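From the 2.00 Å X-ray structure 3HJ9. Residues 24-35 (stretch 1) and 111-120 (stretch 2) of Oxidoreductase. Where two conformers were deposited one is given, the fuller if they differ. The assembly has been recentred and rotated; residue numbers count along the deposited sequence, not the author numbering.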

ATOM      1  N   THR A  24       9.876 -11.349 -29.488  1.00 32.20           N
ATOM      2  CA  THR A  24       8.920 -10.785 -30.430  1.00 32.22           C
ATOM      3  C   THR A  24       8.200  -9.742 -29.552  1.00 30.38           C
ATOM      4  O   THR A  24       7.662 -10.088 -28.505  1.00 30.51           O
ATOM      5  N   SER A  25       8.257  -8.481 -29.982  1.00 29.12           N
ATOM      6  CA  SER A  25       7.700  -7.331 -29.285  1.00 28.81           C
ATOM      7  C   SER A  25       6.268  -7.065 -29.815  1.00 27.59           C
ATOM      8  O   SER A  25       5.999  -6.088 -30.531  1.00 27.32           O
ATOM      9  N   GLU A  26       5.359  -7.959 -29.435  1.00 26.46           N
ATOM     10  CA  GLU A  26       3.963  -7.946 -29.905  1.00 26.16           C
ATOM     11  C   GLU A  26       3.200  -6.720 -29.405  1.00 24.00           C
ATOM     12  O   GLU A  26       3.469  -6.214 -28.315  1.00 22.92           O
ATOM     13  N   ARG A  27       2.281  -6.232 -30.232  1.00 22.54           N
ATOM     14  CA  ARG A  27       1.502  -5.025 -29.938  1.00 22.38           C
ATOM     15  C   ARG A  27       0.587  -5.190 -28.710  1.00 20.58           C
ATOM     16  O   ARG A  27       0.457  -4.266 -27.903  1.00 18.30           O
ATOM     17  N   VAL A  28      -0.021  -6.375 -28.587  1.00 19.07           N
ATOM     18  CA  VAL A  28      -0.893  -6.718 -27.475  1.00 18.91           C
ATOM     19  C   VAL A  28      -0.575  -8.120 -26.979  1.00 19.83           C
ATOM     20  O   VAL A  28      -0.409  -9.022 -27.786  1.00 21.19           O
ATOM     21  N   ILE A  29      -0.456  -8.291 -25.660  1.00 20.71           N
ATOM     22  CA  ILE A  29      -0.338  -9.615 -25.053  1.00 21.43           C
ATOM     23  C   ILE A  29      -1.654  -9.832 -24.279  1.00 21.14           C
ATOM     24  O   ILE A  29      -1.960  -9.059 -23.372  1.00 20.69           O
ATOM     25  N   THR A  30      -2.448 -10.827 -24.705  1.00 20.83           N
ATOM     26  CA  THR A  30      -3.699 -11.170 -24.021  0.50 21.52           C
ATOM     27  C   THR A  30      -3.320 -12.069 -22.847  1.00 21.57           C
ATOM     28  O   THR A  30      -2.434 -12.921 -22.956  1.00 23.89           O
ATOM     29  N   LEU A  31      -3.966 -11.859 -21.719  1.00 21.62           N
ATOM     30  CA  LEU A  31      -3.691 -12.597 -20.496  1.00 20.48           C
ATOM     31  C   LEU A  31      -4.877 -13.512 -20.178  1.00 20.74           C
ATOM     32  O   LEU A  31      -6.029 -13.126 -20.407  1.00 19.22           O
ATOM     33  N   PRO A  32      -4.608 -14.712 -19.614  1.00 21.96           N
ATOM     34  CA  PRO A  32      -5.725 -15.601 -19.261  1.00 22.24           C
ATOM     35  C   PRO A  32      -6.492 -15.083 -18.056  1.00 22.53           C
ATOM     36  O   PRO A  32      -5.959 -14.256 -17.286  1.00 21.42           O
ATOM     37  N   GLU A  33      -7.739 -15.530 -17.913  1.00 24.02           N
ATOM     38  CA  GLU A  33      -8.582 -15.091 -16.793  1.00 26.76           C
ATOM     39  C   GLU A  33      -7.950 -15.470 -15.467  1.00 27.00           C
ATOM     40  O   GLU A  33      -7.511 -16.592 -15.325  1.00 26.41           O
ATOM     41  N   PRO A  34      -7.907 -14.543 -14.499  1.00 28.07           N
ATOM     42  CA  PRO A  34      -7.330 -14.880 -13.195  1.00 28.79           C
ATOM     43  C   PRO A  34      -8.235 -15.822 -12.340  1.00 30.43           C
ATOM     44  O   PRO A  34      -9.463 -15.785 -12.505  1.00 28.27           O
ATOM     45  N   ASP A  35      -7.614 -16.683 -11.508  1.00 33.30           N
ATOM     46  CA  ASP A  35      -8.368 -17.594 -10.617  0.50 35.26           C
ATOM     47  C   ASP A  35      -9.014 -16.771  -9.492  1.00 36.42           C
ATOM     48  O   ASP A  35      -8.521 -15.738  -9.099  1.00 37.77           O
ATOM     49  N   HIS A 111      -9.674  -4.669 -19.922  1.00 18.66           N
ATOM     50  CA  HIS A 111      -9.528  -5.742 -20.908  1.00 19.78           C
ATOM     51  C   HIS A 111      -8.511  -6.811 -20.530  1.00 20.21           C
ATOM     52  O   HIS A 111      -8.333  -7.766 -21.287  1.00 22.31           O
ATOM     53  N   HIS A 112      -7.871  -6.660 -19.371  1.00 19.67           N
ATOM     54  CA  HIS A 112      -6.901  -7.580 -18.821  1.00 19.47           C
ATOM     55  C   HIS A 112      -5.893  -8.016 -19.881  1.00 19.99           C
ATOM     56  O   HIS A 112      -5.812  -9.172 -20.242  1.00 19.23           O
ATOM     57  N   CYS A 113      -5.205  -7.031 -20.435  1.00 19.62           N
ATOM     58  CA  CYS A 113      -4.167  -7.284 -21.404  1.00 20.47           C
ATOM     59  C   CYS A 113      -3.073  -6.236 -21.268  1.00 19.14           C
ATOM     60  O   CYS A 113      -3.267  -5.219 -20.595  1.00 18.91           O
ATOM     61  N   LEU A 114      -1.973  -6.502 -21.964  1.00 18.69           N
ATOM     62  CA  LEU A 114      -0.782  -5.642 -22.034  1.00 18.53           C
ATOM     63  C   LEU A 114      -0.690  -4.997 -23.438  1.00 17.92           C
ATOM     64  O   LEU A 114      -0.804  -5.676 -24.433  1.00 17.59           O
ATOM     65  N   GLU A 115      -0.513  -3.683 -23.483  1.00 18.28           N
ATOM     66  CA  GLU A 115      -0.403  -2.884 -24.714  1.00 18.23           C
ATOM     67  C   GLU A 115       1.024  -2.346 -24.766  1.00 15.63           C
ATOM     68  O   GLU A 115       1.502  -1.798 -23.777  1.00 13.42           O
ATOM     69  N   LEU A 116       1.704  -2.549 -25.893  1.00 14.29           N
ATOM     70  CA  LEU A 116       3.102  -2.102 -26.072  1.00 14.63           C
ATOM     71  C   LEU A 116       3.221  -0.568 -25.993  1.00 13.84           C
ATOM     72  O   LEU A 116       2.461   0.146 -26.641  1.00 15.42           O
ATOM     73  N   LYS A 117       4.105  -0.110 -25.120  1.00 14.59           N
ATOM     74  CA  LYS A 117       4.455   1.305 -24.909  1.00 15.70           C
ATOM     75  C   LYS A 117       5.815   1.574 -25.571  1.00 15.60           C
ATOM     76  O   LYS A 117       5.988   2.619 -26.198  1.00 14.07           O
ATOM     77  N   ARG A 118       6.783   0.662 -25.383  1.00 16.00           N
ATOM     78  CA  ARG A 118       8.091   0.759 -26.073  1.00 14.97           C
ATOM     79  C   ARG A 118       8.779  -0.597 -26.354  1.00 13.48           C
ATOM     80  O   ARG A 118       8.976  -1.411 -25.451  1.00 14.14           O
ATOM     81  N   ALA A 119       9.184  -0.806 -27.601  1.00 12.81           N
ATOM     82  CA  ALA A 119       9.875  -2.035 -28.034  1.00 13.31           C
ATOM     83  C   ALA A 119      11.349  -1.950 -27.622  1.00 13.27           C
ATOM     84  O   ALA A 119      12.215  -1.767 -28.435  1.00 14.11           O
ATOM     85  N   ALA A 120      11.578  -2.043 -26.322  1.00 14.37           N
ATOM     86  CA  ALA A 120      12.900  -1.983 -25.708  1.00 14.06           C
ATOM     87  C   ALA A 120      12.826  -2.610 -24.313  1.00 14.54           C
ATOM     88  O   ALA A 120      11.733  -2.638 -23.676  1.00 15.87           O
TER

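The most unusual feature of this contact is a histidine covered on one face and met at its edge by the chain that leaves a β-strand. His112 sits at phi/psi 46/59, a left-handed conformation rare outside glycine and asparagine, just before strand 113-116 begins. Its CA-to-CB bond points sideways to the other stretch, yet with chi1 t and chi2 at 56° the imidazole comes nearer, and the residue loses 98 Å² to the partner. Leu31 covers one face of the ring: its CB lies 3.6 Å from His112 NE2, and its CD1 stands 3.9 Å from the ring centroid, 15° off the normal, a CH-pi contact. At the ring edge, near its plane, Pro32 O accepts a weak hydrogen bond from His112 NE2 at 3.1 Å, the N-H...O angle being a poor 124°. Pro34 CD approaches the same His112 NE2 obliquely at 4.0 Å. A leucine on the face and a carbonyl at the edge suit the two characters of imidazole, a π face that accepts aliphatic C-H groups and an edge whose nitrogens can hydrogen-bond.

Beyond the histidine the contact becomes a regular antiparallel pairing of strands 28-30 and 113-116, whose axes run at 170° and come within 4.7 Å. Ile29 and Leu114 form the hydrogen-bonded pair, with Ile29 N to Leu114 O and Leu114 N to Ile29 O both 2.9 Å. Leu116 N extends the ladder, donating to Arg27 O at 2.9 Å. Between these rungs, Val28 CA comes within 3.2 Å of Leu114 O as a CA-H...O contact.

The pairing sorts side chains by face. Ile29 and Leu114 share one, meeting CB to CB at 4.1 Å; Ile29 is m,t, and Leu114, also m,t, is buried and gives up 85 Å². Leu31, again m,t, points toward stretch 2 and joins them, its CD2 being 4.3 Å from Leu114 CD1. Thus one leucine packs on both the aromatic ring and the aliphatic neighbour. The other face carries Val28, Thr30, Cys113 and Glu115. Here Val28 (t) sets its CG1 4.2 Å from CB of Cys113 (p), while Thr30, in its p rotamer, gives little area to the contact and Glu115 (m,t) adds only a thin margin.

At the far end the pairing loosens, and the chain of stretch 2 turns a corner at Lys117. Leu116 points toward stretch 1 in a t,p rotamer; its CB is 3.7 Å from Glu26 O and its CD2 3.4 Å from Ser25 OG. Ser25 (t) also points in, and its OG lies 3.2 Å from Ala119 CB, so the hydroxyl meets carbon here and finds its hydrogen bond elsewhere in the structure. Glu26 and Arg27 direct their CB atoms away.

Water 1 closes the histidine end, with its O 2.6 Å from His112 O and 2.9 Å from Leu31 O; each carbonyl can accept from it, though the water has more acceptors in reach than protons. It sits between two carbonyls just where the direct strand hydrogen bonds have run out. The rule is economical: three backbone hydrogen bonds set the register, apolar side chains fill one face, and a ring and a water finish the end.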

ATOM      1  CB  THR A  24       8.004 -11.901 -31.046  1.00 32.81           C
ATOM      2  OG1 THR A  24       7.115 -12.438 -30.051  1.00 33.78           O
ATOM      3  CG2 THR A  24       8.861 -13.057 -31.640  1.00 32.78           C
ATOM      4  CB  SER A  25       8.660  -6.162 -29.475  1.00 29.21           C
ATOM      5  OG  SER A  25       8.129  -4.993 -28.936  1.00 31.30           O
ATOM      6  CB  GLU A  26       3.231  -9.228 -29.498  1.00 28.22           C
ATOM      7  CG  GLU A  26       3.861 -10.543 -30.007  1.00 30.31           C
ATOM      8  CD  GLU A  26       3.925 -10.680 -31.540  1.00 32.91           C
ATOM      9  OE1 GLU A  26       3.126 -10.039 -32.274  1.00 35.35           O
ATOM     10  OE2 GLU A  26       4.781 -11.463 -32.030  1.00 34.71           O
ATOM     11  CB  ARG A  27       0.706  -4.588 -31.187  1.00 23.98           C
ATOM     12  CG  ARG A  27       0.056  -3.244 -31.027  1.00 25.58           C
ATOM     13  CD  ARG A  27      -0.411  -2.646 -32.341  1.00 26.97           C
ATOM     14  NE  ARG A  27      -1.045  -1.360 -32.060  1.00 28.54           N
ATOM     15  CZ  ARG A  27      -2.286  -1.199 -31.574  1.00 30.71           C
ATOM     16  NH1 ARG A  27      -3.094  -2.247 -31.321  1.00 30.94           N
ATOM     17  NH2 ARG A  27      -2.742   0.038 -31.344  1.00 31.69           N
ATOM     18  CB  VAL A  28      -2.388  -6.693 -27.889  1.00 18.28           C
ATOM     19  CG1 VAL A  28      -3.293  -7.099 -26.729  1.00 17.73           C
ATOM     20  CG2 VAL A  28      -2.774  -5.335 -28.407  1.00 18.47           C
ATOM     21  CB  ILE A  29       0.869  -9.774 -24.120  1.00 22.32           C
ATOM     22  CG1 ILE A  29       2.182  -9.521 -24.872  1.00 22.87           C
ATOM     23  CG2 ILE A  29       0.894 -11.194 -23.529  1.00 22.46           C
ATOM     24  CD1 ILE A  29       3.411  -9.507 -23.981  1.00 22.30           C
ATOM     25  CB  THR A  30      -4.707 -11.857 -24.948  0.50 21.73           C
ATOM     26  OG1 THR A  30      -4.066 -12.956 -25.599  0.50 21.83           O
ATOM     27  CG2 THR A  30      -5.222 -10.874 -26.001  0.50 21.48           C
ATOM     28  CB  LEU A  31      -3.495 -11.608 -19.356  1.00 19.20           C
ATOM     29  CG  LEU A  31      -2.364 -10.591 -19.503  1.00 18.61           C
ATOM     30  CD1 LEU A  31      -2.522  -9.504 -18.482  1.00 17.97           C
ATOM     31  CD2 LEU A  31      -0.979 -11.285 -19.366  1.00 18.32           C
ATOM     32  CB  PRO A  32      -5.021 -16.933 -18.963  1.00 22.05           C
ATOM     33  CG  PRO A  32      -3.683 -16.534 -18.495  1.00 21.91           C
ATOM     34  CD  PRO A  32      -3.312 -15.363 -19.342  1.00 21.89           C
ATOM     35  CB  GLU A  33      -9.999 -15.698 -16.825  1.00 29.28           C
ATOM     36  CG  GLU A  33     -10.919 -15.014 -17.782  1.00 32.37           C
ATOM     37  CD  GLU A  33     -12.383 -15.356 -17.542  1.00 35.15           C
ATOM     38  OE1 GLU A  33     -12.736 -16.573 -17.623  1.00 36.57           O
ATOM     39  OE2 GLU A  33     -13.171 -14.388 -17.291  1.00 37.10           O
ATOM     40  CB  PRO A  34      -7.158 -13.501 -12.545  1.00 28.78           C
ATOM     41  CG  PRO A  34      -8.260 -12.691 -13.103  1.00 28.94           C
ATOM     42  CD  PRO A  34      -8.464 -13.179 -14.516  1.00 28.59           C
ATOM     43  CB  ASP A  35      -7.490 -18.720 -10.023  0.50 35.49           C
ATOM     44  CG  ASP A  35      -8.321 -19.855  -9.396  0.50 35.47           C
ATOM     45  OD1 ASP A  35      -7.925 -20.424  -8.360  0.50 36.18           O
ATOM     46  OD2 ASP A  35      -9.401 -20.158  -9.926  0.50 35.85           O
ATOM     47  CB  HIS A 111      -9.188  -5.152 -22.288  1.00 20.31           C
ATOM     48  CG  HIS A 111     -10.218  -4.198 -22.793  1.00 19.74           C
ATOM     49  ND1 HIS A 111     -11.390  -4.621 -23.377  1.00 20.92           N
ATOM     50  CD2 HIS A 111     -10.277  -2.847 -22.762  1.00 19.66           C
ATOM     51  CE1 HIS A 111     -12.119  -3.572 -23.703  1.00 20.93           C
ATOM     52  NE2 HIS A 111     -11.462  -2.482 -23.342  1.00 20.87           N
ATOM     53  CB  HIS A 112      -7.599  -8.761 -18.132  1.00 19.20           C
ATOM     54  CG  HIS A 112      -6.679  -9.639 -17.342  1.00 19.49           C
ATOM     55  ND1 HIS A 112      -5.876  -9.154 -16.332  1.00 19.54           N
ATOM     56  CD2 HIS A 112      -6.459 -10.976 -17.389  1.00 18.55           C
ATOM     57  CE1 HIS A 112      -5.175 -10.146 -15.816  1.00 19.47           C
ATOM     58  NE2 HIS A 112      -5.508 -11.259 -16.441  1.00 19.69           N
ATOM     59  CB  CYS A 113      -4.758  -7.276 -22.808  1.00 22.14           C
ATOM     60  SG  CYS A 113      -5.377  -5.689 -23.233  1.00 24.96           S
ATOM     61  CB  LEU A 114       0.462  -6.487 -21.743  1.00 17.89           C
ATOM     62  CG  LEU A 114       0.639  -7.087 -20.330  1.00 18.24           C
ATOM     63  CD1 LEU A 114       1.814  -8.094 -20.298  1.00 18.12           C
ATOM     64  CD2 LEU A 114       0.835  -5.965 -19.378  1.00 18.15           C
ATOM     65  CB  GLU A 115      -1.380  -1.714 -24.665  1.00 21.22           C
ATOM     66  CG  GLU A 115      -2.839  -2.124 -24.650  1.00 24.24           C
ATOM     67  CD  GLU A 115      -3.835  -0.919 -24.649  1.00 27.39           C
ATOM     68  OE1 GLU A 115      -4.725  -0.905 -25.538  1.00 29.73           O
ATOM     69  OE2 GLU A 115      -3.729   0.008 -23.796  1.00 29.33           O
ATOM     70  CB  LEU A 116       3.690  -2.647 -27.383  1.00 13.36           C
ATOM     71  CG  LEU A 116       5.168  -2.367 -27.710  1.00 13.49           C
ATOM     72  CD1 LEU A 116       6.079  -3.025 -26.681  1.00 11.32           C
ATOM     73  CD2 LEU A 116       5.458  -2.850 -29.144  1.00 13.18           C
ATOM     74  CB  LYS A 117       4.538   1.621 -23.411  1.00 17.68           C
ATOM     75  CG  LYS A 117       4.870   3.079 -23.043  1.00 19.10           C
ATOM     76  CD  LYS A 117       3.753   4.074 -23.473  1.00 20.92           C
ATOM     77  CE  LYS A 117       4.271   5.488 -23.401  1.00 21.74           C
ATOM     78  NZ  LYS A 117       3.385   6.529 -23.971  1.00 21.50           N
ATOM     79  CB  ARG A 118       9.007   1.694 -25.276  1.00 15.30           C
ATOM     80  CG  ARG A 118      10.133   2.195 -26.131  1.00 15.55           C
ATOM     81  CD  ARG A 118      11.029   3.151 -25.424  1.00 15.67           C
ATOM     82  NE  ARG A 118      12.097   3.491 -26.352  1.00 16.57           N
ATOM     83  CZ  ARG A 118      13.126   4.289 -26.098  1.00 17.46           C
ATOM     84  NH1 ARG A 118      13.296   4.868 -24.910  1.00 17.59           N
ATOM     85  NH2 ARG A 118      14.002   4.509 -27.060  1.00 15.01           N
ATOM     86  CB  ALA A 119       9.708  -2.268 -29.564  1.00  9.04           C
ATOM     87  CB  ALA A 120      13.386  -0.547 -25.607  1.00 14.24           C
TER
HETATM   88  O   HOH W   1      -7.468 -10.856 -21.437  1.00 21.05           O